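Local coordinates for mutT/nudix family protein (Listeria innocua, PDB 3I9X) that probably acts as a hydrolase through its Nudix domain, which forms most of this fragment of a longer protein, its substrate not being established, at residues S30-T35 / R88-E93; I51-T56 / L157-L162; P110-D113 / W117-S120. One frame throughout, in Å; residues are numbered along the deposited sequence.

Contact 1. Residues S30-T35 / R88-E93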
ATOM      1  N   SER A  30      -0.234   7.593   7.198  1.00 40.08           N
ATOM      2  CA  SER A  30      -1.025   6.472   7.653  1.00 40.84           C
ATOM      3  C   SER A  30      -2.401   7.027   8.005  1.00 40.16           C
ATOM      4  O   SER A  30      -2.523   7.797   8.956  1.00 40.20           O
ATOM      5  CB  SER A  30      -0.379   5.908   8.898  1.00 41.03           C
ATOM      6  OG  SER A  30      -0.806   4.593   9.133  1.00 44.82           O
ATOM      7  N   ASP A  31      -3.403   6.731   7.187  1.00 39.36           N
ATOM      8  CA  ASP A  31      -4.775   7.245   7.392  1.00 38.31           C
ATOM      9  C   ASP A  31      -5.738   6.123   7.767  1.00 38.59           C
ATOM     10  O   ASP A  31      -5.677   5.022   7.204  1.00 35.27           O
ATOM     11  CB  ASP A  31      -5.225   7.979   6.124  1.00 38.00           C
ATOM     12  CG  ASP A  31      -4.414   9.246   5.884  1.00 38.70           C
ATOM     13  OD1 ASP A  31      -4.336  10.055   6.842  1.00 35.19           O
ATOM     14  OD2 ASP A  31      -3.825   9.416   4.783  1.00 37.23           O
ATOM     15  N   MET A  32      -6.633   6.433   8.705  1.00 38.14           N
ATOM     16  CA  MET A  32      -7.467   5.451   9.385  1.00 39.70           C
ATOM     17  C   MET A  32      -8.963   5.691   9.207  1.00 39.10           C
ATOM     18  O   MET A  32      -9.502   6.703   9.655  1.00 39.25           O
ATOM     19  CB  MET A  32      -7.181   5.475  10.879  1.00 40.11           C
ATOM     20  CG  MET A  32      -5.642   5.389  11.233  1.00 46.69           C
ATOM     21  SD  MET A  32      -5.317   5.043  13.020  1.00 51.04           S
ATOM     22  CE  MET A  32      -6.946   4.211  13.264  1.00 41.84           C
ATOM     23  N   ILE A  33      -9.633   4.754   8.567  1.00 38.54           N
ATOM     24  CA  ILE A  33     -11.089   4.707   8.567  1.00 38.28           C
ATOM     25  C   ILE A  33     -11.491   4.016   9.868  1.00 38.42           C
ATOM     26  O   ILE A  33     -11.354   2.790  10.023  1.00 38.20           O
ATOM     27  CB  ILE A  33     -11.583   3.969   7.378  1.00 38.04           C
ATOM     28  CG1 ILE A  33     -11.200   4.745   6.119  1.00 42.16           C
ATOM     29  CG2 ILE A  33     -13.054   3.758   7.403  1.00 38.13           C
ATOM     30  CD1 ILE A  33     -12.014   5.919   5.952  1.00 46.18           C
ATOM     31  N   LEU A  34     -11.988   4.814  10.796  1.00 37.72           N
ATOM     32  CA  LEU A  34     -12.317   4.352  12.135  1.00 39.09           C
ATOM     33  C   LEU A  34     -13.804   4.192  12.322  1.00 38.46           C
ATOM     34  O   LEU A  34     -14.524   5.193  12.475  1.00 37.02           O
ATOM     35  CB  LEU A  34     -11.804   5.373  13.142  1.00 40.19           C
ATOM     36  CG  LEU A  34     -11.413   4.965  14.534  1.00 43.86           C
ATOM     37  CD1 LEU A  34     -10.768   3.591  14.448  1.00 48.05           C
ATOM     38  CD2 LEU A  34     -10.410   6.012  15.130  1.00 44.25           C
ATOM     39  N   THR A  35     -14.267   2.951  12.332  1.00 38.85           N
ATOM     40  CA  THR A  35     -15.711   2.677  12.311  1.00 39.37           C
ATOM     41  C   THR A  35     -16.244   1.930  13.514  1.00 40.44           C
ATOM     42  O   THR A  35     -15.489   1.289  14.260  1.00 40.86           O
ATOM     43  CB  THR A  35     -16.107   1.914  11.065  1.00 39.29           C
ATOM     44  OG1 THR A  35     -15.693   0.557  11.155  1.00 38.55           O
ATOM     45  CG2 THR A  35     -15.498   2.547   9.806  1.00 39.07           C
ATOM     46  N   ARG A  88      -0.153   3.806  16.740  1.00 59.09           N
ATOM     47  CA  ARG A  88       0.046   4.987  17.583  1.00 60.28           C
ATOM     48  C   ARG A  88      -1.114   5.962  17.449  1.00 61.01           C
ATOM     49  O   ARG A  88      -1.651   6.402  18.475  1.00 60.77           O
ATOM     50  CB  ARG A  88       1.373   5.749  17.288  1.00 60.24           C
ATOM     51  CG  ARG A  88       1.440   7.096  18.065  1.00 61.60           C
ATOM     52  CD  ARG A  88       2.628   8.000  17.783  1.00 65.04           C
ATOM     53  NE  ARG A  88       2.639   8.507  16.408  1.00 67.20           N
ATOM     54  CZ  ARG A  88       3.412   8.031  15.439  1.00 65.84           C
ATOM     55  NH1 ARG A  88       4.244   7.041  15.687  1.00 66.41           N
ATOM     56  NH2 ARG A  88       3.339   8.542  14.220  1.00 66.08           N
ATOM     57  N   GLU A  89      -1.466   6.333  16.207  1.00 61.65           N
ATOM     58  CA  GLU A  89      -2.517   7.346  15.989  1.00 62.66           C
ATOM     59  C   GLU A  89      -3.878   6.858  16.495  1.00 62.56           C
ATOM     60  O   GLU A  89      -4.670   7.651  16.955  1.00 62.83           O
ATOM     61  CB  GLU A  89      -2.605   7.848  14.528  1.00 62.83           C
ATOM     62  CG  GLU A  89      -1.442   8.796  14.099  1.00 64.79           C
ATOM     63  CD  GLU A  89      -1.625  10.276  14.524  1.00 68.36           C
ATOM     64  OE1 GLU A  89      -2.448  10.574  15.433  1.00 71.38           O
ATOM     65  OE2 GLU A  89      -0.946  11.157  13.932  1.00 70.17           O
ATOM     66  N   LEU A  90      -4.128   5.558  16.464  1.00 62.92           N
ATOM     67  CA  LEU A  90      -5.329   5.027  17.075  1.00 63.57           C
ATOM     68  C   LEU A  90      -5.354   5.380  18.576  1.00 65.28           C
ATOM     69  O   LEU A  90      -6.337   5.945  19.064  1.00 64.65           O
ATOM     70  CB  LEU A  90      -5.420   3.520  16.865  1.00 62.85           C
ATOM     71  CG  LEU A  90      -6.641   2.808  17.428  1.00 61.29           C
ATOM     72  CD1 LEU A  90      -7.935   3.547  17.019  1.00 60.37           C
ATOM     73  CD2 LEU A  90      -6.659   1.384  16.967  1.00 57.50           C
ATOM     74  N   GLU A  91      -4.266   5.079  19.292  1.00 67.08           N
ATOM     75  CA  GLU A  91      -4.185   5.376  20.733  1.00 68.82           C
ATOM     76  C   GLU A  91      -4.259   6.864  21.083  1.00 69.43           C
ATOM     77  O   GLU A  91      -4.961   7.224  22.025  1.00 70.18           O
ATOM     78  CB  GLU A  91      -2.938   4.744  21.391  1.00 69.44           C
ATOM     79  CG  GLU A  91      -2.741   5.189  22.870  1.00 71.91           C
ATOM     80  CD  GLU A  91      -2.093   4.128  23.744  1.00 76.45           C
ATOM     81  OE1 GLU A  91      -1.184   3.420  23.239  1.00 77.96           O
ATOM     82  OE2 GLU A  91      -2.494   4.016  24.943  1.00 79.60           O
ATOM     83  N   GLU A  92      -3.553   7.721  20.352  1.00 70.25           N
ATOM     84  CA  GLU A  92      -3.579   9.166  20.633  1.00 71.46           C
ATOM     85  C   GLU A  92      -4.978   9.750  20.501  1.00 71.85           C
ATOM     86  O   GLU A  92      -5.324  10.716  21.175  1.00 72.25           O
ATOM     87  CB  GLU A  92      -2.659   9.951  19.694  1.00 71.70           C
ATOM     88  CG  GLU A  92      -1.172   9.625  19.837  1.00 74.21           C
ATOM     89  CD  GLU A  92      -0.267  10.695  19.230  1.00 77.62           C
ATOM     90  OE1 GLU A  92       0.966  10.594  19.421  1.00 80.13           O
ATOM     91  OE2 GLU A  92      -0.783  11.638  18.576  1.00 79.73           O
ATOM     92  N   GLU A  93      -5.775   9.160  19.622  1.00 72.15           N
ATOM     93  CA  GLU A  93      -7.076   9.703  19.304  1.00 72.37           C
ATOM     94  C   GLU A  93      -8.181   9.018  20.092  1.00 71.59           C
ATOM     95  O   GLU A  93      -9.252   9.580  20.208  1.00 71.33           O
ATOM     96  CB  GLU A  93      -7.362   9.578  17.794  1.00 72.98           C
ATOM     97  CG  GLU A  93      -8.006  10.813  17.183  1.00 74.65           C
ATOM     98  CD  GLU A  93      -6.995  11.846  16.659  1.00 77.95           C
ATOM     99  OE1 GLU A  93      -6.052  11.462  15.926  1.00 80.97           O
ATOM    100  OE2 GLU A  93      -7.163  13.056  16.947  1.00 79.48           O
TER

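Contact 2. Residues I51-T56 / L157-L162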
ATOM      1  N   ILE A  51     -12.751  14.160  11.606  1.00 37.15           N
ATOM      2  CA  ILE A  51     -12.196  15.298  12.284  1.00 37.73           C
ATOM      3  C   ILE A  51     -12.164  16.507  11.312  1.00 38.18           C
ATOM      4  O   ILE A  51     -11.559  16.481  10.220  1.00 36.99           O
ATOM      5  CB  ILE A  51     -10.785  14.987  12.784  1.00 36.80           C
ATOM      6  CG1 ILE A  51     -10.785  13.724  13.693  1.00 38.90           C
ATOM      7  CG2 ILE A  51     -10.180  16.202  13.514  1.00 36.50           C
ATOM      8  CD1 ILE A  51      -9.407  13.383  14.246  1.00 38.45           C
ATOM      9  N   LYS A  52     -12.829  17.583  11.705  1.00 39.25           N
ATOM     10  CA  LYS A  52     -12.903  18.756  10.795  1.00 39.62           C
ATOM     11  C   LYS A  52     -11.579  19.486  10.852  1.00 38.58           C
ATOM     12  O   LYS A  52     -11.082  19.774  11.929  1.00 38.63           O
ATOM     13  CB  LYS A  52     -14.027  19.654  11.218  1.00 40.49           C
ATOM     14  CG  LYS A  52     -14.350  20.839  10.301  1.00 43.34           C
ATOM     15  CD  LYS A  52     -15.364  21.727  11.008  1.00 49.60           C
ATOM     16  CE  LYS A  52     -16.633  21.918  10.200  1.00 55.23           C
ATOM     17  NZ  LYS A  52     -17.719  22.448  11.074  1.00 57.26           N
ATOM     18  N   ARG A  53     -10.984  19.748   9.698  1.00 38.99           N
ATOM     19  CA  ARG A  53      -9.764  20.565   9.666  1.00 39.87           C
ATOM     20  C   ARG A  53     -10.047  22.004  10.109  1.00 40.33           C
ATOM     21  O   ARG A  53     -11.052  22.593   9.729  1.00 40.03           O
ATOM     22  CB  ARG A  53      -9.141  20.570   8.289  1.00 40.09           C
ATOM     23  CG  ARG A  53      -8.534  19.189   7.902  1.00 38.94           C
ATOM     24  CD  ARG A  53      -7.909  19.248   6.538  1.00 39.65           C
ATOM     25  NE  ARG A  53      -6.827  20.238   6.459  1.00 40.16           N
ATOM     26  CZ  ARG A  53      -5.590  20.064   6.922  1.00 41.90           C
ATOM     27  NH1 ARG A  53      -5.215  18.925   7.495  1.00 41.52           N
ATOM     28  NH2 ARG A  53      -4.714  21.037   6.804  1.00 43.29           N
ATOM     29  N   SER A  54      -9.170  22.516  10.948  1.00 40.76           N
ATOM     30  CA  SER A  54      -9.183  23.914  11.348  1.00 42.40           C
ATOM     31  C   SER A  54      -9.304  24.871  10.150  1.00 40.73           C
ATOM     32  O   SER A  54      -8.787  24.602   9.065  1.00 39.66           O
ATOM     33  CB  SER A  54      -7.904  24.244  12.158  1.00 43.08           C
ATOM     34  OG  SER A  54      -7.892  25.614  12.556  1.00 46.62           O
ATOM     35  N   LEU A  55      -9.992  25.989  10.356  1.00 40.98           N
ATOM     36  CA  LEU A  55      -9.982  27.110   9.365  1.00 40.01           C
ATOM     37  C   LEU A  55      -8.596  27.709   9.130  1.00 39.18           C
ATOM     38  O   LEU A  55      -8.272  28.138   8.018  1.00 37.79           O
ATOM     39  CB  LEU A  55     -10.987  28.216   9.763  1.00 41.26           C
ATOM     40  CG  LEU A  55     -12.479  27.787   9.794  1.00 40.44           C
ATOM     41  CD1 LEU A  55     -13.367  28.888  10.387  1.00 39.15           C
ATOM     42  CD2 LEU A  55     -12.970  27.363   8.431  1.00 41.22           C
ATOM     43  N   THR A  56      -7.757  27.694  10.151  1.00 39.34           N
ATOM     44  CA  THR A  56      -6.439  28.255  10.038  1.00 41.33           C
ATOM     45  C   THR A  56      -5.297  27.293  10.302  1.00 42.66           C
ATOM     46  O   THR A  56      -5.429  26.335  11.061  1.00 43.27           O
ATOM     47  CB  THR A  56      -6.266  29.379  11.030  1.00 41.60           C
ATOM     48  OG1 THR A  56      -6.778  28.941  12.298  1.00 41.42           O
ATOM     49  CG2 THR A  56      -7.050  30.591  10.565  1.00 43.72           C
ATOM     50  N   LEU A 157     -15.384  16.817   2.340  1.00 40.56           N
ATOM     51  CA  LEU A 157     -14.281  15.961   2.788  1.00 38.90           C
ATOM     52  C   LEU A 157     -12.923  16.424   2.258  1.00 38.07           C
ATOM     53  O   LEU A 157     -12.789  16.725   1.079  1.00 38.25           O
ATOM     54  CB  LEU A 157     -14.548  14.511   2.357  1.00 38.66           C
ATOM     55  CG  LEU A 157     -15.622  13.726   3.134  1.00 38.80           C
ATOM     56  CD1 LEU A 157     -16.036  12.490   2.399  1.00 37.87           C
ATOM     57  CD2 LEU A 157     -15.169  13.347   4.545  1.00 38.70           C
ATOM     58  N   ALA A 158     -11.917  16.454   3.120  1.00 36.72           N
ATOM     59  CA  ALA A 158     -10.572  16.865   2.748  1.00 37.77           C
ATOM     60  C   ALA A 158      -9.880  15.875   1.775  1.00 39.27           C
ATOM     61  O   ALA A 158     -10.135  14.658   1.814  1.00 38.29           O
ATOM     62  CB  ALA A 158      -9.712  17.063   4.025  1.00 38.01           C
ATOM     63  N   PHE A 159      -9.063  16.417   0.869  1.00 40.23           N
ATOM     64  CA  PHE A 159      -8.121  15.630   0.039  1.00 40.54           C
ATOM     65  C   PHE A 159      -8.902  14.637  -0.780  1.00 40.41           C
ATOM     66  O   PHE A 159      -9.942  14.991  -1.363  1.00 41.16           O
ATOM     67  CB  PHE A 159      -7.077  14.903   0.921  1.00 41.22           C
ATOM     68  CG  PHE A 159      -6.431  15.782   1.976  1.00 42.22           C
ATOM     69  CD1 PHE A 159      -6.675  15.556   3.331  1.00 43.01           C
ATOM     70  CD2 PHE A 159      -5.542  16.793   1.621  1.00 41.72           C
ATOM     71  CE1 PHE A 159      -6.081  16.344   4.313  1.00 41.12           C
ATOM     72  CE2 PHE A 159      -4.961  17.596   2.610  1.00 43.25           C
ATOM     73  CZ  PHE A 159      -5.232  17.369   3.942  1.00 42.74           C
ATOM     74  N   ASP A 160      -8.430  13.397  -0.868  1.00 39.84           N
ATOM     75  CA  ASP A 160      -9.213  12.378  -1.575  1.00 39.48           C
ATOM     76  C   ASP A 160     -10.021  11.544  -0.603  1.00 38.84           C
ATOM     77  O   ASP A 160     -10.362  10.399  -0.914  1.00 40.37           O
ATOM     78  CB  ASP A 160      -8.312  11.463  -2.444  1.00 39.30           C
ATOM     79  CG  ASP A 160      -7.193  10.814  -1.672  1.00 38.33           C
ATOM     80  OD1 ASP A 160      -6.992  11.092  -0.468  1.00 43.12           O
ATOM     81  OD2 ASP A 160      -6.437  10.062  -2.297  1.00 41.51           O
ATOM     82  N   HIS A 161     -10.313  12.067   0.580  1.00 37.76           N
ATOM     83  CA  HIS A 161     -10.906  11.224   1.608  1.00 37.84           C
ATOM     84  C   HIS A 161     -12.281  10.661   1.289  1.00 39.24           C
ATOM     85  O   HIS A 161     -12.647   9.620   1.883  1.00 38.68           O
ATOM     86  CB  HIS A 161     -10.858  11.860   2.994  1.00 36.65           C
ATOM     87  CG  HIS A 161      -9.483  11.922   3.547  1.00 35.07           C
ATOM     88  ND1 HIS A 161      -9.198  12.304   4.846  1.00 33.71           N
ATOM     89  CD2 HIS A 161      -8.295  11.675   2.956  1.00 35.68           C
ATOM     90  CE1 HIS A 161      -7.891  12.274   5.029  1.00 36.60           C
ATOM     91  NE2 HIS A 161      -7.319  11.886   3.897  1.00 35.83           N
ATOM     92  N   LEU A 162     -13.015  11.294   0.371  1.00 39.61           N
ATOM     93  CA  LEU A 162     -14.247  10.729  -0.132  1.00 41.52           C
ATOM     94  C   LEU A 162     -13.962   9.379  -0.826  1.00 43.23           C
ATOM     95  O   LEU A 162     -14.723   8.410  -0.676  1.00 42.26           O
ATOM     96  CB  LEU A 162     -14.926  11.652  -1.144  1.00 41.08           C
ATOM     97  CG  LEU A 162     -16.237  11.048  -1.703  1.00 43.67           C
ATOM     98  CD1 LEU A 162     -17.160  10.617  -0.565  1.00 39.99           C
ATOM     99  CD2 LEU A 162     -17.003  11.973  -2.743  1.00 43.03           C
TER

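Contact 3. Residues P110-D113 / W117-S120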
ATOM      1  N   PRO A 110      -1.671  11.217  -8.361  1.00 51.79           N
ATOM      2  CA  PRO A 110      -0.988  12.516  -8.365  1.00 52.04           C
ATOM      3  C   PRO A 110      -1.995  13.651  -8.171  1.00 50.97           C
ATOM      4  O   PRO A 110      -3.087  13.621  -8.713  1.00 50.77           O
ATOM      5  CB  PRO A 110      -0.288  12.573  -9.733  1.00 52.72           C
ATOM      6  CG  PRO A 110      -0.753  11.377 -10.503  1.00 53.32           C
ATOM      7  CD  PRO A 110      -1.736  10.590  -9.697  1.00 52.46           C
ATOM      8  N   GLY A 111      -1.666  14.585  -7.307  1.00 50.91           N
ATOM      9  CA  GLY A 111      -2.585  15.683  -7.004  1.00 50.70           C
ATOM     10  C   GLY A 111      -3.512  15.475  -5.805  1.00 50.48           C
ATOM     11  O   GLY A 111      -4.228  16.415  -5.444  1.00 50.61           O
ATOM     12  N   ARG A 112      -3.498  14.281  -5.172  1.00 48.45           N
ATOM     13  CA  ARG A 112      -4.471  13.955  -4.125  1.00 47.34           C
ATOM     14  C   ARG A 112      -4.385  14.934  -2.970  1.00 47.77           C
ATOM     15  O   ARG A 112      -5.396  15.316  -2.392  1.00 46.98           O
ATOM     16  CB  ARG A 112      -4.317  12.503  -3.615  1.00 46.57           C
ATOM     17  CG  ARG A 112      -2.908  12.084  -3.162  1.00 43.11           C
ATOM     18  CD  ARG A 112      -2.920  10.618  -2.662  1.00 43.63           C
ATOM     19  NE  ARG A 112      -3.860  10.580  -1.536  1.00 38.77           N
ATOM     20  CZ  ARG A 112      -3.540  10.960  -0.322  1.00 36.10           C
ATOM     21  NH1 ARG A 112      -2.292  11.265  -0.029  1.00 37.31           N
ATOM     22  NH2 ARG A 112      -4.471  11.008   0.610  1.00 39.24           N
ATOM     23  N   ASP A 113      -3.162  15.324  -2.654  1.00 48.57           N
ATOM     24  CA  ASP A 113      -2.854  16.253  -1.608  1.00 49.76           C
ATOM     25  C   ASP A 113      -2.181  17.471  -2.266  1.00 51.59           C
ATOM     26  O   ASP A 113      -1.123  17.353  -2.912  1.00 51.05           O
ATOM     27  CB  ASP A 113      -1.913  15.587  -0.611  1.00 49.58           C
ATOM     28  CG  ASP A 113      -1.794  16.332   0.715  1.00 50.00           C
ATOM     29  OD1 ASP A 113      -1.609  17.576   0.718  1.00 51.30           O
ATOM     30  OD2 ASP A 113      -1.797  15.654   1.782  1.00 49.28           O
ATOM     31  N   TRP A 117       3.676  15.767  -3.055  1.00 51.35           N
ATOM     32  CA  TRP A 117       3.596  14.349  -3.479  1.00 50.24           C
ATOM     33  C   TRP A 117       3.489  13.496  -2.200  1.00 47.41           C
ATOM     34  O   TRP A 117       4.512  13.206  -1.550  1.00 45.94           O
ATOM     35  CB  TRP A 117       4.839  13.995  -4.318  1.00 51.10           C
ATOM     36  CG  TRP A 117       4.909  12.598  -4.864  1.00 52.58           C
ATOM     37  CD1 TRP A 117       3.917  11.681  -4.904  1.00 55.51           C
ATOM     38  CD2 TRP A 117       6.041  12.004  -5.510  1.00 54.47           C
ATOM     39  NE1 TRP A 117       4.368  10.529  -5.511  1.00 58.22           N
ATOM     40  CE2 TRP A 117       5.671  10.708  -5.892  1.00 56.22           C
ATOM     41  CE3 TRP A 117       7.332  12.452  -5.806  1.00 56.03           C
ATOM     42  CZ2 TRP A 117       6.540   9.850  -6.573  1.00 56.99           C
ATOM     43  CZ3 TRP A 117       8.211  11.593  -6.469  1.00 57.03           C
ATOM     44  CH2 TRP A 117       7.812  10.310  -6.844  1.00 57.11           C
ATOM     45  N   ILE A 118       2.258  13.202  -1.766  1.00 44.41           N
ATOM     46  CA  ILE A 118       2.091  12.522  -0.460  1.00 43.44           C
ATOM     47  C   ILE A 118       1.365  11.212  -0.713  1.00 41.74           C
ATOM     48  O   ILE A 118       0.348  11.175  -1.410  1.00 41.00           O
ATOM     49  CB  ILE A 118       1.392  13.428   0.598  1.00 43.78           C
ATOM     50  CG1 ILE A 118       2.268  14.651   0.908  1.00 45.34           C
ATOM     51  CG2 ILE A 118       1.170  12.689   1.903  1.00 41.39           C
ATOM     52  CD1 ILE A 118       1.496  15.830   1.439  1.00 48.04           C
ATOM     53  N   ILE A 119       1.962  10.136  -0.226  1.00 40.41           N
ATOM     54  CA  ILE A 119       1.456   8.794  -0.433  1.00 39.59           C
ATOM     55  C   ILE A 119       0.819   8.368   0.878  1.00 39.20           C
ATOM     56  O   ILE A 119       1.455   8.481   1.956  1.00 39.74           O
ATOM     57  CB  ILE A 119       2.602   7.852  -0.790  1.00 40.00           C
ATOM     58  CG1 ILE A 119       3.224   8.272  -2.141  1.00 40.61           C
ATOM     59  CG2 ILE A 119       2.138   6.403  -0.840  1.00 37.41           C
ATOM     60  CD1 ILE A 119       4.761   8.113  -2.143  1.00 40.29           C
ATOM     61  N   SER A 120      -0.455   7.973   0.793  1.00 37.55           N
ATOM     62  CA  SER A 120      -1.201   7.513   1.953  1.00 36.32           C
ATOM     63  C   SER A 120      -1.391   6.004   1.984  1.00 35.47           C
ATOM     64  O   SER A 120      -1.912   5.442   1.055  1.00 35.00           O
ATOM     65  CB  SER A 120      -2.584   8.157   1.983  1.00 37.00           C
ATOM     66  OG  SER A 120      -3.431   7.395   2.815  1.00 38.49           O
TER

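Contact 1. Residues S30-T35 / R88-E93
Met32 and Leu34, on strand 27-40, both pack against Leu90 of helix 82-94, and Met32 supplies most of the reach. Its CB and CG carry the chain off the strand without yet meeting the helix. SD is the first atom to arrive, 3.7 Å from Leu90 N, and it also lies 4.2 Å from Glu89 CB, so the sulfur rests on the helix backbone between two successive residues. A bend at the last torsion (chi3 25°) then turns the methyl along the helix surface, where CE touches Leu90 CD1 at 3.9 Å and Leu90 CB at 4.0 Å. The Met32 and Leu90 side chains cross at about a right angle.

Leu34, two residues further along the strand, closes on the same branch: its CD1 is 3.8 Å from Leu90 CD1, with its CD2 a little further off. One leucine methyl is thus held by both strand residues. All three side chains are buried, and Ala86 and Leu101 lie against Met32 while Ile99 covers Leu90.

The segment axes approach to 9.7 Å and cross at -56°, an apolar helix-on-sheet packing. The run Arg88 to Glu93 fits the REUXEE core of the Nudix box, with Arg88 salt-bridged to Glu80; together with the packing geometry this is consistent with the Nudix helix seated on the central sheet.

Contact 2. Residues I51-T56 / L157-L162
A type II' beta turn from Ala158 to His161 leads into helix 161-177 of the Nudix fold, and Ala158 and Phe159 of that turn meet Arg53 just where the chain leaves strand 43-52. The turn is closed by His161 N bonding to Ala158 O at 2.9 Å. Phe159 occupies its second position, with the positive phi (60°) that the II' geometry requires there.

Within 51-56, Arg53 makes all the contacts. Its CD rests on the methyl of Ala158, CD to CB 3.8 Å, and lies 4.1 Å from Phe159 CE1. Beyond CD the chain bends (chi3 60°), which sets the guanidinium against the CZ end of the phenyl ring. Phe159 CZ then sits 3.7 Å above one guanidinium face, displaced toward its rim, and is 3.9 Å from Arg53 NH1. Seen from the ring, NH1 lies at the edge, near the ring plane; with the two planes 66° apart, this is a rim of phenyl set on a guanidinium, not a stack of faces. The arginine's polar end is held from elsewhere: NE bonds to Met64 O.

Within the turn, Phe159 CD1 lies 3.7 Å above one face of the His161 imidazole, offset toward its rim. That imidazole bonds through ND1 to Val71 N and through NE2 to a glycerol, probably from the crystallisation liquor, while Phe159 N bonds to Glu65 OE1.

The segments bury 104 Å² between them. Ala158 is buried, whereas Arg53 and Phe159 are partly exposed. This is a loop-to-turn contact at one end of the Nudix sheet, where the segment after strand 43-52 meets the II' turn that leads into helix 161-177, the last helix of this fragment.

Contact 3. Residues P110-D113 / W117-S120
Arg112 NH1 is hydrogen-bonded both to Ile118 O and to O1 of a glycerol, probably a crystallisation component. The bond to Ile118 O measures 3.0 Å, with a fairly straight N-H...O angle of 154°. The carbonyl oxygen lies almost in the guanidinium plane, whereas the donor stands well above the carbonyl plane, 62° out of it, and so does not follow a lone pair.

The arginine reaches this place from a first torsion that sets CG between the backbone N and the carbonyl carbon (chi1 53°), followed by a bend at chi3. On the way its CD passes 3.5 Å from Ile118 O. Ser120 approaches over one face of the guanidinium, its CB 3.4 Å above the plane toward the rim and 3.7 Å from Arg112 NH2. Ser120 OG is engaged with Asp31 OD2 on strand 27-40, and Arg112 NE forms a salt bridge to Asp160 OD2.

Asp113 makes the second half of the contact. The methyl CD1 of Ile118 is set against its carboxylate, 3.3 Å from Asp113 OD2 and 3.6 Å from Asp113 OD1, and the two side chains cross obliquely. Asp113 OD2 has a salt bridge to Arg115 and a hydrogen bond to a glycerol O1. On the strand's other side, Ile119 packs on Tyr28 of the second subunit, whose Val76 also touches Trp117.

The loop that joins strand 102-107 to strand 118-126 is thus folded back onto the latter by a buried arginine and aspartate. With Asp160 as an anionic partner for Arg112 and Arg115 as a cationic one for Asp113, both would be expected to favour their charged forms. A glycerol O1 bonded to both side chains, apparently the same atom, is consistent with a small polar pocket here.

Overall arrangement
Contact 1 lies deepest, its centre about 7 Å from the centre of the chain, and is an apolar join of helix to sheet. Contact 3, its centre about 16 Å from the centre of the chain, is nevertheless buried; it relies on a charged side chain bonded to a backbone carbonyl and abuts the second subunit. Contact 2 is partly buried and sets an arginine's aliphatic part on an alanine methyl and its guanidinium on a phenyl rim. All three reach one sheet: strand 27-40 of contact 1 neighbours both strand 43-52 of contact 2 and strand 118-126 of contact 3. Polar links tie contact 3 to both others, whereas contacts 1 and 2 touch by packing of Glu93 on Ile51.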